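Local coordinates for UPF0749 protein MT1873 (Mycobacterium tuberculosis, PDB 3GMG) that is of unknown function but belongs to the UPF0749 (DUF881) family and is predicted to be a membrane protein, at residues G48-R62 with V80-L93. Numbering follows the deposited sequence.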
ATOM      1  N   GLY A  48      16.192  15.717  14.580  1.00 18.71           N
ATOM      2  CA  GLY A  48      16.924  14.690  13.859  1.00 18.80           C
ATOM      3  C   GLY A  48      16.124  13.531  13.298  1.00 19.20           C
ATOM      4  O   GLY A  48      16.712  12.652  12.692  1.00 19.34           O
ATOM      5  N   VAL A  49      14.794  13.530  13.454  1.00 18.31           N
ATOM      6  CA  VAL A  49      14.000  12.362  13.041  1.00 18.00           C
ATOM      7  C   VAL A  49      13.659  12.492  11.573  1.00 18.40           C
ATOM      8  O   VAL A  49      12.908  13.385  11.171  1.00 18.02           O
ATOM      9  CB  VAL A  49      12.727  12.173  13.911  1.00 17.46           C
ATOM     10  CG1 VAL A  49      11.801  11.083  13.318  1.00 18.84           C
ATOM     11  CG2 VAL A  49      13.102  11.841  15.340  1.00 17.12           C
ATOM     12  N   ALA A  50      14.220  11.588  10.773  1.00 18.20           N
ATOM     13  CA  ALA A  50      14.045  11.601   9.329  1.00 18.62           C
ATOM     14  C   ALA A  50      12.800  10.832   8.891  1.00 18.89           C
ATOM     15  O   ALA A  50      12.230  10.062   9.683  1.00 18.30           O
ATOM     16  CB  ALA A  50      15.285  11.009   8.643  1.00 19.10           C
ATOM     17  N   PRO A  51      12.380  11.007   7.630  1.00 19.66           N
ATOM     18  CA  PRO A  51      11.231  10.263   7.092  1.00 19.95           C
ATOM     19  C   PRO A  51      11.277   8.759   7.364  1.00 20.70           C
ATOM     20  O   PRO A  51      10.237   8.157   7.646  1.00 19.73           O
ATOM     21  CB  PRO A  51      11.291  10.546   5.592  1.00 21.02           C
ATOM     22  CG  PRO A  51      12.006  11.846   5.489  1.00 21.09           C
ATOM     23  CD  PRO A  51      12.928  11.959   6.638  1.00 19.63           C
ATOM     24  N   GLU A  52      12.466   8.174   7.291  1.00 20.81           N
ATOM     25  CA  GLU A  52      12.640   6.734   7.438  1.00 21.60           C
ATOM     26  C   GLU A  52      12.137   6.253   8.790  1.00 20.74           C
ATOM     27  O   GLU A  52      11.555   5.162   8.903  1.00 20.26           O
ATOM     28  CB  GLU A  52      14.131   6.373   7.275  1.00 22.28           C
ATOM     29  CG  GLU A  52      14.649   6.431   5.829  1.00 26.32           C
ATOM     30  CD  GLU A  52      14.918   7.838   5.279  1.00 30.26           C
ATOM     31  OE1 GLU A  52      15.093   7.937   4.043  1.00 35.76           O
ATOM     32  OE2 GLU A  52      14.964   8.835   6.042  1.00 29.27           O
ATOM     33  N   VAL A  53      12.377   7.051   9.820  1.00 19.05           N
ATOM     34  CA  VAL A  53      11.957   6.705  11.170  1.00 18.99           C
ATOM     35  C   VAL A  53      10.429   6.718  11.263  1.00 17.50           C
ATOM     36  O   VAL A  53       9.839   5.826  11.870  1.00 17.25           O
ATOM     37  CB  VAL A  53      12.546   7.652  12.224  1.00 19.36           C
ATOM     38  CG1 VAL A  53      12.038   7.312  13.608  1.00 21.39           C
ATOM     39  CG2 VAL A  53      14.077   7.597  12.187  1.00 21.11           C
ATOM     40  N   MET A  54       9.787   7.708  10.650  1.00 16.03           N
ATOM     41  CA  MET A  54       8.328   7.761  10.689  1.00 15.67           C
ATOM     42  C   MET A  54       7.709   6.613   9.886  1.00 15.39           C
ATOM     43  O   MET A  54       6.690   6.021  10.280  1.00 14.37           O
ATOM     44  CB  MET A  54       7.801   9.126  10.234  1.00 15.63           C
ATOM     45  CG  MET A  54       6.291   9.276  10.364  1.00 16.73           C
ATOM     46  SD  MET A  54       5.631   9.299  12.069  1.00 10.67           S
ATOM     47  CE  MET A  54       6.077  10.987  12.557  1.00 19.43           C
ATOM     48  N   ILE A  55       8.331   6.252   8.768  1.00 15.75           N
ATOM     49  CA  ILE A  55       7.884   5.089   8.005  1.00 16.53           C
ATOM     50  C   ILE A  55       8.012   3.813   8.862  1.00 16.09           C
ATOM     51  O   ILE A  55       7.107   2.968   8.873  1.00 15.35           O
ATOM     52  CB  ILE A  55       8.688   4.932   6.693  1.00 16.93           C
ATOM     53  CG1 ILE A  55       8.352   6.064   5.727  1.00 18.09           C
ATOM     54  CG2 ILE A  55       8.405   3.572   6.060  1.00 18.93           C
ATOM     55  CD1 ILE A  55       9.439   6.324   4.697  1.00 19.86           C
ATOM     56  N   ASP A  56       9.118   3.679   9.591  1.00 16.39           N
ATOM     57  CA  ASP A  56       9.302   2.551  10.531  1.00 17.32           C
ATOM     58  C   ASP A  56       8.220   2.511  11.629  1.00 16.65           C
ATOM     59  O   ASP A  56       7.730   1.435  11.996  1.00 16.62           O
ATOM     60  CB  ASP A  56      10.683   2.590  11.206  1.00 17.85           C
ATOM     61  CG  ASP A  56      11.837   2.253  10.256  1.00 21.80           C
ATOM     62  OD1 ASP A  56      11.613   1.745   9.139  1.00 25.42           O
ATOM     63  OD2 ASP A  56      12.993   2.523  10.658  1.00 26.52           O
ATOM     64  N   VAL A  57       7.838   3.671  12.170  1.00 15.21           N
ATOM     65  CA  VAL A  57       6.778   3.717  13.178  1.00 14.78           C
ATOM     66  C   VAL A  57       5.500   3.116  12.584  1.00 14.20           C
ATOM     67  O   VAL A  57       4.838   2.279  13.202  1.00 13.77           O
ATOM     68  CB  VAL A  57       6.486   5.175  13.653  1.00 14.34           C
ATOM     69  CG1 VAL A  57       5.175   5.232  14.457  1.00 16.55           C
ATOM     70  CG2 VAL A  57       7.627   5.745  14.477  1.00 17.43           C
ATOM     71  N   ILE A  58       5.150   3.553  11.392  1.00 14.20           N
ATOM     72  CA  ILE A  58       3.912   3.118  10.739  1.00 14.66           C
ATOM     73  C   ILE A  58       3.960   1.611  10.497  1.00 14.93           C
ATOM     74  O   ILE A  58       2.996   0.894  10.773  1.00 14.85           O
ATOM     75  CB  ILE A  58       3.695   3.871   9.409  1.00 15.15           C
ATOM     76  CG1 ILE A  58       3.441   5.362   9.661  1.00 16.06           C
ATOM     77  CG2 ILE A  58       2.512   3.290   8.627  1.00 16.24           C
ATOM     78  CD1 ILE A  58       3.561   6.190   8.398  1.00 19.56           C
ATOM     79  N   ASN A  59       5.082   1.133   9.983  1.00 15.22           N
ATOM     80  CA  ASN A  59       5.187  -0.287   9.646  1.00 16.02           C
ATOM     81  C   ASN A  59       5.233  -1.173  10.880  1.00 15.32           C
ATOM     82  O   ASN A  59       4.704  -2.292  10.874  1.00 15.01           O
ATOM     83  CB  ASN A  59       6.407  -0.535   8.752  1.00 16.77           C
ATOM     84  CG  ASN A  59       6.170  -0.102   7.315  1.00 18.22           C
ATOM     85  OD1 ASN A  59       5.030  -0.135   6.840  1.00 24.01           O
ATOM     86  ND2 ASN A  59       7.231   0.280   6.616  1.00 22.85           N
ATOM     87  N   GLU A  60       5.840  -0.699  11.964  1.00 14.51           N
ATOM     88  CA  GLU A  60       5.820  -1.430  13.227  1.00 14.56           C
ATOM     89  C   GLU A  60       4.385  -1.547  13.759  1.00 14.54           C
ATOM     90  O   GLU A  60       3.958  -2.602  14.220  1.00 14.79           O
ATOM     91  CB  GLU A  60       6.740  -0.780  14.273  1.00 15.42           C
ATOM     92  CG  GLU A  60       8.205  -1.002  13.945  1.00 17.32           C
ATOM     93  CD  GLU A  60       9.147  -0.131  14.733  1.00 20.36           C
ATOM     94  OE1 GLU A  60       8.791   0.282  15.855  1.00 21.80           O
ATOM     95  OE2 GLU A  60      10.248   0.151  14.204  1.00 24.68           O
ATOM     96  N   LEU A  61       3.628  -0.458  13.697  1.00 14.02           N
ATOM     97  CA  LEU A  61       2.247  -0.471  14.160  1.00 14.10           C
ATOM     98  C   LEU A  61       1.384  -1.395  13.297  1.00 15.02           C
ATOM     99  O   LEU A  61       0.556  -2.132  13.824  1.00 14.97           O
ATOM    100  CB  LEU A  61       1.654   0.950  14.198  1.00 13.45           C
ATOM    101  CG  LEU A  61       2.276   1.879  15.251  1.00 13.72           C
ATOM    102  CD1 LEU A  61       1.825   3.321  14.963  1.00 14.71           C
ATOM    103  CD2 LEU A  61       1.913   1.428  16.663  1.00 14.53           C
ATOM    104  N   ARG A  62       1.588  -1.337  11.986  1.00 16.69           N
ATOM    105  CA  ARG A  62       0.896  -2.261  11.081  1.00 18.07           C
ATOM    106  C   ARG A  62       1.235  -3.697  11.406  1.00 18.15           C
ATOM    107  O   ARG A  62       0.332  -4.555  11.438  1.00 19.63           O
ATOM    108  CB  ARG A  62       1.277  -1.986   9.646  1.00 18.76           C
ATOM    109  CG  ARG A  62       0.696  -0.761   9.105  1.00 20.97           C
ATOM    110  CD  ARG A  62       1.271  -0.514   7.737  1.00 23.48           C
ATOM    111  NE  ARG A  62       0.596   0.567   7.047  1.00 24.32           N
ATOM    112  CZ  ARG A  62       1.132   1.309   6.085  1.00 24.55           C
ATOM    113  NH1 ARG A  62       2.386   1.118   5.691  1.00 27.04           N
ATOM    114  NH2 ARG A  62       0.410   2.266   5.526  1.00 25.25           N
ATOM    115  N   VAL A  80      -3.539   7.666   7.896  1.00 12.52           N
ATOM    116  CA  VAL A  80      -2.638   6.779   7.172  1.00 13.52           C
ATOM    117  C   VAL A  80      -3.427   5.771   6.363  1.00 14.13           C
ATOM    118  O   VAL A  80      -4.456   5.264   6.799  1.00 14.91           O
ATOM    119  CB  VAL A  80      -1.680   6.041   8.135  1.00 13.29           C
ATOM    120  CG1 VAL A  80      -0.813   5.025   7.398  1.00 13.75           C
ATOM    121  CG2 VAL A  80      -0.789   7.039   8.845  1.00 14.74           C
ATOM    122  N   GLY A  81      -2.937   5.511   5.151  1.00 15.16           N
ATOM    123  CA  GLY A  81      -3.458   4.431   4.324  1.00 15.92           C
ATOM    124  C   GLY A  81      -2.336   3.648   3.683  1.00 16.69           C
ATOM    125  O   GLY A  81      -1.154   3.930   3.886  1.00 16.87           O
ATOM    126  N   VAL A  82      -2.727   2.671   2.870  1.00 18.34           N
ATOM    127  CA  VAL A  82      -1.780   1.698   2.332  1.00 19.17           C
ATOM    128  C   VAL A  82      -0.702   2.350   1.461  1.00 19.46           C
ATOM    129  O   VAL A  82       0.446   1.922   1.477  1.00 19.34           O
ATOM    130  CB  VAL A  82      -2.522   0.571   1.567  1.00 19.68           C
ATOM    131  CG1 VAL A  82      -3.290   1.139   0.373  1.00 20.38           C
ATOM    132  CG2 VAL A  82      -1.536  -0.512   1.138  1.00 20.77           C
ATOM    133  N   ASP A  83      -1.062   3.431   0.768  1.00 19.39           N
ATOM    134  CA  ASP A  83      -0.130   4.150  -0.095  1.00 20.34           C
ATOM    135  C   ASP A  83       0.446   5.410   0.528  1.00 20.24           C
ATOM    136  O   ASP A  83       1.051   6.223  -0.168  1.00 21.27           O
ATOM    137  CB  ASP A  83      -0.783   4.480  -1.460  1.00 20.31           C
ATOM    138  CG  ASP A  83      -2.000   5.408  -1.357  1.00 23.78           C
ATOM    139  OD1 ASP A  83      -2.627   5.528  -0.286  1.00 23.61           O
ATOM    140  OD2 ASP A  83      -2.363   6.027  -2.390  1.00 27.28           O
ATOM    141  N   THR A  84       0.286   5.573   1.843  1.00 19.97           N
ATOM    142  CA  THR A  84       0.862   6.722   2.520  1.00 20.30           C
ATOM    143  C   THR A  84       2.369   6.749   2.335  1.00 21.13           C
ATOM    144  O   THR A  84       3.028   5.721   2.444  1.00 22.12           O
ATOM    145  CB  THR A  84       0.515   6.715   4.020  1.00 19.51           C
ATOM    146  OG1 THR A  84      -0.851   7.112   4.174  1.00 18.29           O
ATOM    147  CG2 THR A  84       1.418   7.678   4.795  1.00 19.29           C
ATOM    148  N   TRP A  85       2.890   7.934   2.038  1.00 22.08           N
ATOM    149  CA  TRP A  85       4.326   8.142   1.858  1.00 23.08           C
ATOM    150  C   TRP A  85       4.794   9.239   2.787  1.00 22.13           C
ATOM    151  O   TRP A  85       4.011  10.110   3.166  1.00 21.38           O
ATOM    152  CB  TRP A  85       4.670   8.503   0.397  1.00 23.82           C
ATOM    153  CG  TRP A  85       3.799   9.577  -0.242  1.00 26.39           C
ATOM    154  CD1 TRP A  85       2.728   9.372  -1.070  1.00 28.76           C
ATOM    155  CD2 TRP A  85       3.936  11.006  -0.120  1.00 27.76           C
ATOM    156  NE1 TRP A  85       2.185  10.575  -1.460  1.00 30.11           N
ATOM    157  CE2 TRP A  85       2.905  11.592  -0.892  1.00 29.40           C
ATOM    158  CE3 TRP A  85       4.827  11.843   0.567  1.00 28.80           C
ATOM    159  CZ2 TRP A  85       2.741  12.980  -0.995  1.00 30.22           C
ATOM    160  CZ3 TRP A  85       4.656  13.224   0.475  1.00 29.12           C
ATOM    161  CH2 TRP A  85       3.628  13.774  -0.311  1.00 29.69           C
ATOM    162  N   VAL A  86       6.066   9.177   3.153  1.00 21.84           N
ATOM    163  CA  VAL A  86       6.694  10.211   3.969  1.00 21.44           C
ATOM    164  C   VAL A  86       7.989  10.655   3.294  1.00 21.78           C
ATOM    165  O   VAL A  86       8.850   9.829   2.991  1.00 22.04           O
ATOM    166  CB  VAL A  86       7.021   9.702   5.388  1.00 21.26           C
ATOM    167  CG1 VAL A  86       7.525  10.849   6.266  1.00 21.54           C
ATOM    168  CG2 VAL A  86       5.796   9.018   6.014  1.00 21.41           C
ATOM    169  N   VAL A  87       8.111  11.958   3.078  1.00 22.14           N
ATOM    170  CA  VAL A  87       9.351  12.537   2.542  1.00 22.94           C
ATOM    171  C   VAL A  87       9.733  13.737   3.393  1.00 23.36           C
ATOM    172  O   VAL A  87       9.044  14.075   4.357  1.00 23.50           O
ATOM    173  CB  VAL A  87       9.212  12.951   1.052  1.00 23.13           C
ATOM    174  CG1 VAL A  87       8.837  11.758   0.191  1.00 23.75           C
ATOM    175  CG2 VAL A  87       8.211  14.078   0.887  1.00 23.60           C
ATOM    176  N   GLY A  88      10.855  14.362   3.059  1.00 23.35           N
ATOM    177  CA  GLY A  88      11.287  15.555   3.737  1.00 23.28           C
ATOM    178  C   GLY A  88      12.545  15.361   4.542  1.00 23.09           C
ATOM    179  O   GLY A  88      13.382  14.518   4.225  1.00 23.76           O
ATOM    180  N   VAL A  89      12.667  16.144   5.601  1.00 23.02           N
ATOM    181  CA  VAL A  89      13.879  16.194   6.401  1.00 22.95           C
ATOM    182  C   VAL A  89      13.500  16.322   7.871  1.00 22.43           C
ATOM    183  O   VAL A  89      12.354  16.652   8.182  1.00 21.23           O
ATOM    184  CB  VAL A  89      14.759  17.403   5.991  1.00 23.27           C
ATOM    185  CG1 VAL A  89      15.308  17.211   4.569  1.00 24.51           C
ATOM    186  CG2 VAL A  89      13.976  18.726   6.097  1.00 22.63           C
ATOM    187  N   PRO A  90      14.445  16.064   8.786  1.00 22.05           N
ATOM    188  CA  PRO A  90      14.151  16.335  10.186  1.00 21.81           C
ATOM    189  C   PRO A  90      13.583  17.741  10.401  1.00 21.65           C
ATOM    190  O   PRO A  90      14.075  18.722   9.807  1.00 21.83           O
ATOM    191  CB  PRO A  90      15.499  16.149  10.867  1.00 22.21           C
ATOM    192  CG  PRO A  90      16.194  15.120  10.017  1.00 22.05           C
ATOM    193  CD  PRO A  90      15.739  15.378   8.606  1.00 22.56           C
ATOM    194  N   GLY A  91      12.525  17.831  11.204  1.00 21.05           N
ATOM    195  CA  GLY A  91      11.830  19.090  11.466  1.00 20.99           C
ATOM    196  C   GLY A  91      10.731  19.454  10.479  1.00 21.04           C
ATOM    197  O   GLY A  91       9.911  20.328  10.769  1.00 21.09           O
ATOM    198  N   SER A  92      10.690  18.791   9.325  1.00 20.72           N
ATOM    199  CA  SER A  92       9.715  19.101   8.284  1.00 21.13           C
ATOM    200  C   SER A  92       9.443  17.855   7.431  1.00 21.08           C
ATOM    201  O   SER A  92      10.030  17.652   6.366  1.00 21.17           O
ATOM    202  CB  SER A  92      10.207  20.297   7.428  1.00 21.19           C
ATOM    203  OG  SER A  92       9.276  20.603   6.403  1.00 25.16           O
ATOM    204  N   LEU A  93       8.554  16.994   7.936  1.00 20.67           N
ATOM    205  CA  LEU A  93       8.182  15.756   7.264  1.00 20.42           C
ATOM    206  C   LEU A  93       6.873  15.950   6.505  1.00 20.89           C
ATOM    207  O   LEU A  93       5.869  16.368   7.103  1.00 22.35           O
ATOM    208  CB  LEU A  93       7.990  14.639   8.295  1.00 20.06           C
ATOM    209  CG  LEU A  93       9.183  14.271   9.170  1.00 19.81           C
ATOM    210  CD1 LEU A  93       8.814  13.123  10.095  1.00 19.01           C
ATOM    211  CD2 LEU A  93      10.399  13.880   8.351  1.00 19.43           C
TER
HETATM  212  O   HOH W   1      11.519  15.435  12.513  1.00 16.79           O
HETATM  213  O   HOH W   2       2.409   3.262   3.733  1.00 35.52           O
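The Pro51 ring overlaps the beta hairpin formed by strands 86-87 and 92-95, joined by a type II turn from Val89 to Ser92. Pro51 is the first residue of helix 51-63, and its CB lies 3.8 Å from Val86 CG1 while its CD meets Leu93 CD2 at 3.6 Å, so the ring spans both strands. One turn along, Ile55 CG1 lies alongside Val86 CB at 3.9 Å, the two side chains pointing oppositely. Met54 CB approaches Leu93 CD1 at 4.1 Å, and both residues touch Tyr104, which ties this apolar layer to the five-stranded sheet. At the turn, Pro90 CB packs on Gly48 CA. No direct hydrogen bond joins the two segments; two waters bridge them. Water 1 donates to Val49 O and accepts from Gly91 N. The extended Arg62 chain carries NH2 to 2.8 Å from Gly81 O, near the guanidinium plane but at too poor an angle for a hydrogen bond. Ile58 CG2 sits over the guanidinium centre, 3.5 Å above the plane. Arg62 NH1 donates to Asn59 OD1 (3.1 Å, N-H...O angle 145°), the oxygen 15° out of that plane, a bond that would help to fix the group's rotation. Water 2, in plane, accepts from Arg62 NH2 and donates to Thr84 O at 2.8 Å.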